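Local atomic coordinates of 1-deoxy-D-xylulose 5-phosphate reductoisomerase (Zymomonas mobilis, PDB entry 1R0K), a protein that catalyses the NADPH-dependent rearrangement and reduction of 1-deoxy-D-xylulose 5-phosphate to 2-C-methyl-D-erythritol 4-phosphate, a metal-requiring step of isoprenoid biosynthesis. Residues 21-24 / 25-28; 102-105 / 106-109; 183-186 / 187-190. All coordinates share one frame; numbering follows the deposited sequence.

How the contacts relate
The three contacts follow one another along the chain, and none touches another. Contacts 1 and 2 belong to the N-terminal Rossmann-type domain, with its seven-stranded parallel sheet. Contact 1 ends helix 15-25, just before strand 31-38. Contact 2 begins helix 107-115, after strand 96-99. Their centres are about 25 Å apart. Contact 3 holds the short helix 185-188, which follows strand 168-175 and belongs to the reductoisomerase C-terminal domain. Its centre lies about 45 Å from that of contact 1, across the centre of the chain, and about 35 Å from that of contact 2. Contact 2 adjoins residues predicted to bind NADPH, whereas contacts 1 and 3 are mainly structural packing.

Contact 1. Residues 21-24 / 25-28; sequences LDLI and ERNL
Asp22 and Arg26 form an i to i+4 salt bridge where helix 15-25 of the Rossmann-type domain runs out into the loop before strand 31-38. Arg26 grips the carboxylate side-on. Its NE points straight at Asp22 OD2 (2.7 Å), which lies in the guanidinium plane. Its NH2 makes a longer and more bent bond to Asp22 OD1 (3.2 Å), using the syn lone pair of that oxygen. The two flat groups are not coplanar: their planes stand 55° apart, and NE meets OD2 from above the carboxylate plane. With CG anti to the backbone N (chi1 -179°), the Asp22 carboxylate sits beside its own carbonyl carbon, on the side where Arg26 CG packs over Asp22 O. The Arg26 chain, extended from CG to NE, reaches it there. Arg267 forms a second salt bridge with Asp22 OD2, which ties this helix to helix 267-275.

Glu25 turns its carboxylate elsewhere, to a salt bridge with Arg51. Its backbone N makes a nearly linear helical bond to Leu21 O (2.7 Å). Ile24 faces the sheet, against Val7, Val9, Tyr31 and Val33. Its CG2 meets Leu28 CD2 at 4.1 Å, the two side chains crossing at about a right angle. Beyond the last turn, Asn27 N bonds to Ile24 O (2.9 Å). The Asn27 side chain folds back on the helix: its ND2 donates to Leu23 O at 2.8 Å, in the carbonyl plane.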
loop_
_atom_site.group_PDB
_atom_site.type_symbol
_atom_site.label_atom_id
_atom_site.label_comp_id
_atom_site.label_asym_id
_atom_site.label_seq_id
_atom_site.Cartn_x
_atom_site.Cartn_y
_atom_site.Cartn_z
ATOM N N LEU B 21 10.535 17.652 -15.832
ATOM C CA LEU B 21 11.583 17.682 -16.855
ATOM C C LEU B 21 12.786 16.838 -16.446
ATOM O O LEU B 21 13.415 16.191 -17.286
ATOM C CB LEU B 21 12.010 19.123 -17.133
ATOM C CG LEU B 21 11.105 19.837 -18.146
ATOM C CD1 LEU B 21 11.409 21.316 -18.178
ATOM C CD2 LEU B 21 11.308 19.217 -19.515
ATOM N N ASP B 22 13.101 16.847 -15.156
ATOM C CA ASP B 22 14.214 16.061 -14.638
ATOM C C ASP B 22 14.045 14.613 -15.101
ATOM O O ASP B 22 14.964 14.018 -15.662
ATOM C CB ASP B 22 14.234 16.114 -13.104
ATOM C CG ASP B 22 15.394 15.328 -12.503
ATOM O OD1 ASP B 22 16.494 15.900 -12.342
ATOM O OD2 ASP B 22 15.208 14.130 -12.196
ATOM N N LEU B 23 12.858 14.053 -14.888
ATOM C CA LEU B 23 12.603 12.670 -15.276
ATOM C C LEU B 23 12.569 12.476 -16.786
ATOM O O LEU B 23 13.046 11.463 -17.296
ATOM C CB LEU B 23 11.287 12.174 -14.657
ATOM C CG LEU B 23 11.234 12.191 -13.125
ATOM C CD1 LEU B 23 9.974 11.469 -12.644
ATOM C CD2 LEU B 23 12.472 11.508 -12.562
ATOM N N ILE B 24 12.004 13.444 -17.503
ATOM C CA ILE B 24 11.932 13.352 -18.959
ATOM C C ILE B 24 13.331 13.373 -19.582
ATOM O O ILE B 24 13.646 12.568 -20.457
ATOM C CB ILE B 24 11.108 14.522 -19.557
ATOM C CG1 ILE B 24 9.638 14.382 -19.153
ATOM C CG2 ILE B 24 11.245 14.536 -21.082
ATOM C CD1 ILE B 24 8.768 15.553 -19.559
ATOM N N GLU B 25 14.171 14.287 -19.117
ATOM C CA GLU B 25 15.514 14.410 -19.661
ATOM C C GLU B 25 16.458 13.242 -19.366
ATOM O O GLU B 25 17.480 13.084 -20.039
ATOM C CB GLU B 25 16.109 15.744 -19.227
ATOM C CG GLU B 25 15.446 16.904 -19.964
ATOM C CD GLU B 25 16.017 18.249 -19.592
ATOM O OE1 GLU B 25 15.486 18.890 -18.656
ATOM O OE2 GLU B 25 17.009 18.654 -20.234
ATOM N N ARG B 26 16.107 12.421 -18.381
ATOM C CA ARG B 26 16.896 11.236 -18.042
ATOM C C ARG B 26 16.406 10.106 -18.943
ATOM O O ARG B 26 16.909 8.984 -18.886
ATOM C CB ARG B 26 16.666 10.822 -16.585
ATOM C CG ARG B 26 17.112 11.835 -15.558
ATOM C CD ARG B 26 16.657 11.442 -14.157
ATOM N NE ARG B 26 17.065 12.444 -13.180
ATOM C CZ ARG B 26 18.306 12.588 -12.733
ATOM N NH1 ARG B 26 19.266 11.784 -13.167
ATOM N NH2 ARG B 26 18.591 13.553 -11.871
ATOM N N ASN B 27 15.419 10.412 -19.777
ATOM C CA ASN B 27 14.833 9.410 -20.656
ATOM C C ASN B 27 14.416 9.974 -22.009
ATOM O O ASN B 27 13.334 9.667 -22.512
ATOM C CB ASN B 27 13.617 8.796 -19.960
ATOM C CG ASN B 27 13.984 8.078 -18.678
ATOM O OD1 ASN B 27 14.488 6.956 -18.710
ATOM N ND2 ASN B 27 13.747 8.727 -17.538
ATOM N N LEU B 28 15.272 10.791 -22.606
ATOM C CA LEU B 28 14.955 11.381 -23.894
ATOM C C LEU B 28 14.836 10.337 -24.992
ATOM O O LEU B 28 14.328 10.621 -26.074
ATOM C CB LEU B 28 16.000 12.437 -24.259
ATOM C CG LEU B 28 15.884 13.693 -23.390
ATOM C CD1 LEU B 28 17.000 14.677 -23.731
ATOM C CD2 LEU B 28 14.510 14.321 -23.608
#

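Contact 2. Residues 102-105 / 106-109; sequences IGCA and GLKA
Gly106 and Gly103 are joined by the first of two successive backbone bonds that lead the chain into helix 107-115. Gly106 is the residue most enclosed here. Its N donates to Gly103 O (3.0 Å), approaching from above the carbonyl plane. This closes a tight turn over Cys104 and Ala105. Gly103 O accepts both this N-H and the side-chain amide of Asn124, a residue predicted to bind NADPH.

Leu107 repeats the step. Its N donates to Cys104 O (3.1 Å), again from well above the carbonyl plane. The leucine side chain folds back over the same peptide: its CG lies beside the backbone N, anti to the carbonyl carbon (chi1 -68°), which places it over Cys104 O at 3.5 Å. CD1 reaches Cys104 CB at 4.1 Å.

Cys104 packs its side chain beside that methyl and also touches Phe369 of helix 365-385. Leu107 meets Phe369 too, and both side chains touch Glu126 of helix 126-129. Cys104 O has a second donor: a water that binds it at 2.7 Å and accepts from Lys108 N at 2.9 Å. Another water links Ala105 O (2.8 Å) to Ala109 N. These waters stand where direct i to i+4 bonds would otherwise run. Such a 3-10 turn opening into an alpha-helix here forms the strand-to-helix link of a Rossmann-type fold, beside the predicted NADPH site.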
loop_
_atom_site.group_PDB
_atom_site.type_symbol
_atom_site.label_atom_id
_atom_site.label_comp_id
_atom_site.label_asym_id
_atom_site.label_seq_id
_atom_site.Cartn_x
_atom_site.Cartn_y
_atom_site.Cartn_z
ATOM N N ILE B 102 -0.937 26.658 -12.708
ATOM C CA ILE B 102 -1.775 26.893 -11.530
ATOM C C ILE B 102 -2.839 27.972 -11.721
ATOM O O ILE B 102 -2.749 28.793 -12.635
ATOM C CB ILE B 102 -0.919 27.273 -10.301
ATOM C CG1 ILE B 102 -0.333 28.676 -10.476
ATOM C CG2 ILE B 102 0.212 26.263 -10.128
ATOM C CD1 ILE B 102 0.420 29.183 -9.254
ATOM N N GLY B 103 -3.852 27.945 -10.859
ATOM C CA GLY B 103 -4.919 28.928 -10.910
ATOM C C GLY B 103 -5.970 28.667 -11.970
ATOM O O GLY B 103 -5.876 27.702 -12.728
ATOM N N CYS B 104 -6.984 29.524 -12.015
ATOM C CA CYS B 104 -8.040 29.379 -12.999
ATOM C C CYS B 104 -7.454 29.570 -14.387
ATOM O O CYS B 104 -8.054 29.167 -15.376
ATOM C CB CYS B 104 -9.152 30.407 -12.758
ATOM S SG CYS B 104 -10.206 30.024 -11.339
ATOM N N ALA B 105 -6.273 30.178 -14.451
ATOM C CA ALA B 105 -5.609 30.421 -15.728
ATOM C C ALA B 105 -5.174 29.123 -16.403
ATOM O O ALA B 105 -4.794 29.118 -17.571
ATOM C CB ALA B 105 -4.408 31.332 -15.525
ATOM N N GLY B 106 -5.234 28.021 -15.666
ATOM C CA GLY B 106 -4.834 26.749 -16.234
ATOM C C GLY B 106 -6.008 25.873 -16.623
ATOM O O GLY B 106 -5.820 24.834 -17.256
ATOM N N LEU B 107 -7.219 26.292 -16.261
ATOM C CA LEU B 107 -8.421 25.512 -16.563
ATOM C C LEU B 107 -8.640 25.198 -18.045
ATOM O O LEU B 107 -8.869 24.042 -18.417
ATOM C CB LEU B 107 -9.663 26.222 -16.007
ATOM C CG LEU B 107 -9.804 26.299 -14.481
ATOM C CD1 LEU B 107 -11.072 27.060 -14.129
ATOM C CD2 LEU B 107 -9.844 24.894 -13.884
ATOM N N LYS B 108 -8.580 26.225 -18.886
ATOM C CA LYS B 108 -8.793 26.067 -20.322
ATOM C C LYS B 108 -7.865 25.063 -20.994
ATOM O O LYS B 108 -8.319 24.197 -21.741
ATOM C CB LYS B 108 -8.659 27.417 -21.024
ATOM C CG LYS B 108 -9.884 28.301 -20.921
ATOM C CD LYS B 108 -11.015 27.736 -21.750
ATOM C CE LYS B 108 -12.194 28.693 -21.800
ATOM N NZ LYS B 108 -13.277 28.164 -22.679
ATOM N N ALA B 109 -6.566 25.181 -20.740
ATOM C CA ALA B 109 -5.596 24.273 -21.342
ATOM C C ALA B 109 -5.760 22.869 -20.776
ATOM O O ALA B 109 -5.638 21.878 -21.500
ATOM C CB ALA B 109 -4.173 24.775 -21.089
HETATM O O HOH W 1 -8.227 28.935 -18.049
HETATM O O HOH W 2 -5.457 27.615 -19.869
#

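Contact 3. Residues 183-186 / 187-190; sequences TSLA and EMAT
Glu187 lies against Thr183 and Ser184 at the start of helix 185-188. Its N donates to Ser184 OG (3.1 Å), the side-chain capping bond of an N-cap serine. Its CB rests 3.6 Å from Thr183 CG2, the two side chains crossing at about a right angle. A water joins Glu187 OE1 to Ser184 N, donating to the carboxylate at 2.6 Å; Glu187 OE2 pairs with Arg195.

Met188 comes next. Its N bonds to Ser184 O (2.9 Å). Its side chain bends at chi3 (-86°), which brings CE to 3.4 Å from Thr183 O and 4.2 Å from Leu185 CD2. CG meets Thr183 CG2. Outside the helix, Phe343 and Leu344 touch this buried methionine. With an alanine in place of Met188, the S-methyl end would be gone, and a gap is likely to open between Thr183, Leu185 and Phe343, with Leu185 CD2 losing its neighbour.

Ala189 continues the helical bonding, its N donating to Leu185 O (3.0 Å). Thr190 then turns back: both its N and its OG1 donate to Glu187 O, the hydroxyl along a lone pair. The whole is a short helix opened by a serine N-cap, in the reductoisomerase C-terminal domain.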
loop_
_atom_site.group_PDB
_atom_site.type_symbol
_atom_site.label_atom_id
_atom_site.label_comp_id
_atom_site.label_asym_id
_atom_site.label_seq_id
_atom_site.Cartn_x
_atom_site.Cartn_y
_atom_site.Cartn_z
ATOM N N THR B 183 -1.818 24.393 18.281
ATOM C CA THR B 183 -2.153 25.752 18.716
ATOM C C THR B 183 -3.650 25.898 18.978
ATOM O O THR B 183 -4.476 25.428 18.195
ATOM C CB THR B 183 -1.755 26.784 17.639
ATOM O OG1 THR B 183 -0.377 26.604 17.293
ATOM C CG2 THR B 183 -1.980 28.205 18.144
ATOM N N SER B 184 -3.995 26.556 20.080
ATOM C CA SER B 184 -5.392 26.768 20.448
ATOM C C SER B 184 -6.031 27.839 19.574
ATOM O O SER B 184 -5.336 28.656 18.968
ATOM C CB SER B 184 -5.489 27.222 21.904
ATOM O OG SER B 184 -4.973 28.537 22.044
ATOM N N LEU B 185 -7.358 27.830 19.516
ATOM C CA LEU B 185 -8.090 28.822 18.748
ATOM C C LEU B 185 -7.760 30.197 19.295
ATOM O O LEU B 185 -7.612 31.156 18.543
ATOM C CB LEU B 185 -9.599 28.596 18.865
ATOM C CG LEU B 185 -10.307 27.811 17.766
ATOM C CD1 LEU B 185 -11.746 27.563 18.187
ATOM C CD2 LEU B 185 -10.251 28.580 16.452
ATOM N N ALA B 186 -7.647 30.289 20.617
ATOM C CA ALA B 186 -7.348 31.559 21.262
ATOM C C ALA B 186 -6.018 32.124 20.781
ATOM O O ALA B 186 -5.917 33.315 20.498
ATOM C CB ALA B 186 -7.332 31.391 22.783
ATOM N N GLU B 187 -4.990 31.289 20.688
ATOM C CA GLU B 187 -3.715 31.813 20.220
ATOM C C GLU B 187 -3.800 32.109 18.728
ATOM O O GLU B 187 -3.317 33.142 18.267
ATOM C CB GLU B 187 -2.563 30.838 20.475
ATOM C CG GLU B 187 -1.199 31.510 20.306
ATOM C CD GLU B 187 -0.028 30.545 20.327
ATOM O OE1 GLU B 187 -0.151 29.462 20.934
ATOM O OE2 GLU B 187 1.026 30.886 19.747
ATOM N N MET B 188 -4.421 31.212 17.970
ATOM C CA MET B 188 -4.540 31.418 16.530
ATOM C C MET B 188 -5.157 32.779 16.215
ATOM O O MET B 188 -4.813 33.410 15.215
ATOM C CB MET B 188 -5.358 30.291 15.886
ATOM C CG MET B 188 -4.574 28.995 15.703
ATOM S SD MET B 188 -5.369 27.773 14.622
ATOM C CE MET B 188 -6.420 26.920 15.773
ATOM N N ALA B 189 -6.056 33.239 17.080
ATOM C CA ALA B 189 -6.692 34.532 16.882
ATOM C C ALA B 189 -5.659 35.652 16.748
ATOM O O ALA B 189 -5.893 36.632 16.050
ATOM C CB ALA B 189 -7.628 34.831 18.043
ATOM N N THR B 190 -4.514 35.494 17.405
ATOM C CA THR B 190 -3.464 36.516 17.388
ATOM C C THR B 190 -2.375 36.322 16.339
ATOM O O THR B 190 -1.497 37.167 16.196
ATOM C CB THR B 190 -2.740 36.593 18.746
ATOM O OG1 THR B 190 -1.834 35.487 18.870
ATOM C CG2 THR B 190 -3.737 36.539 19.883
HETATM O O HOH W 3 -1.811 27.724 21.956
#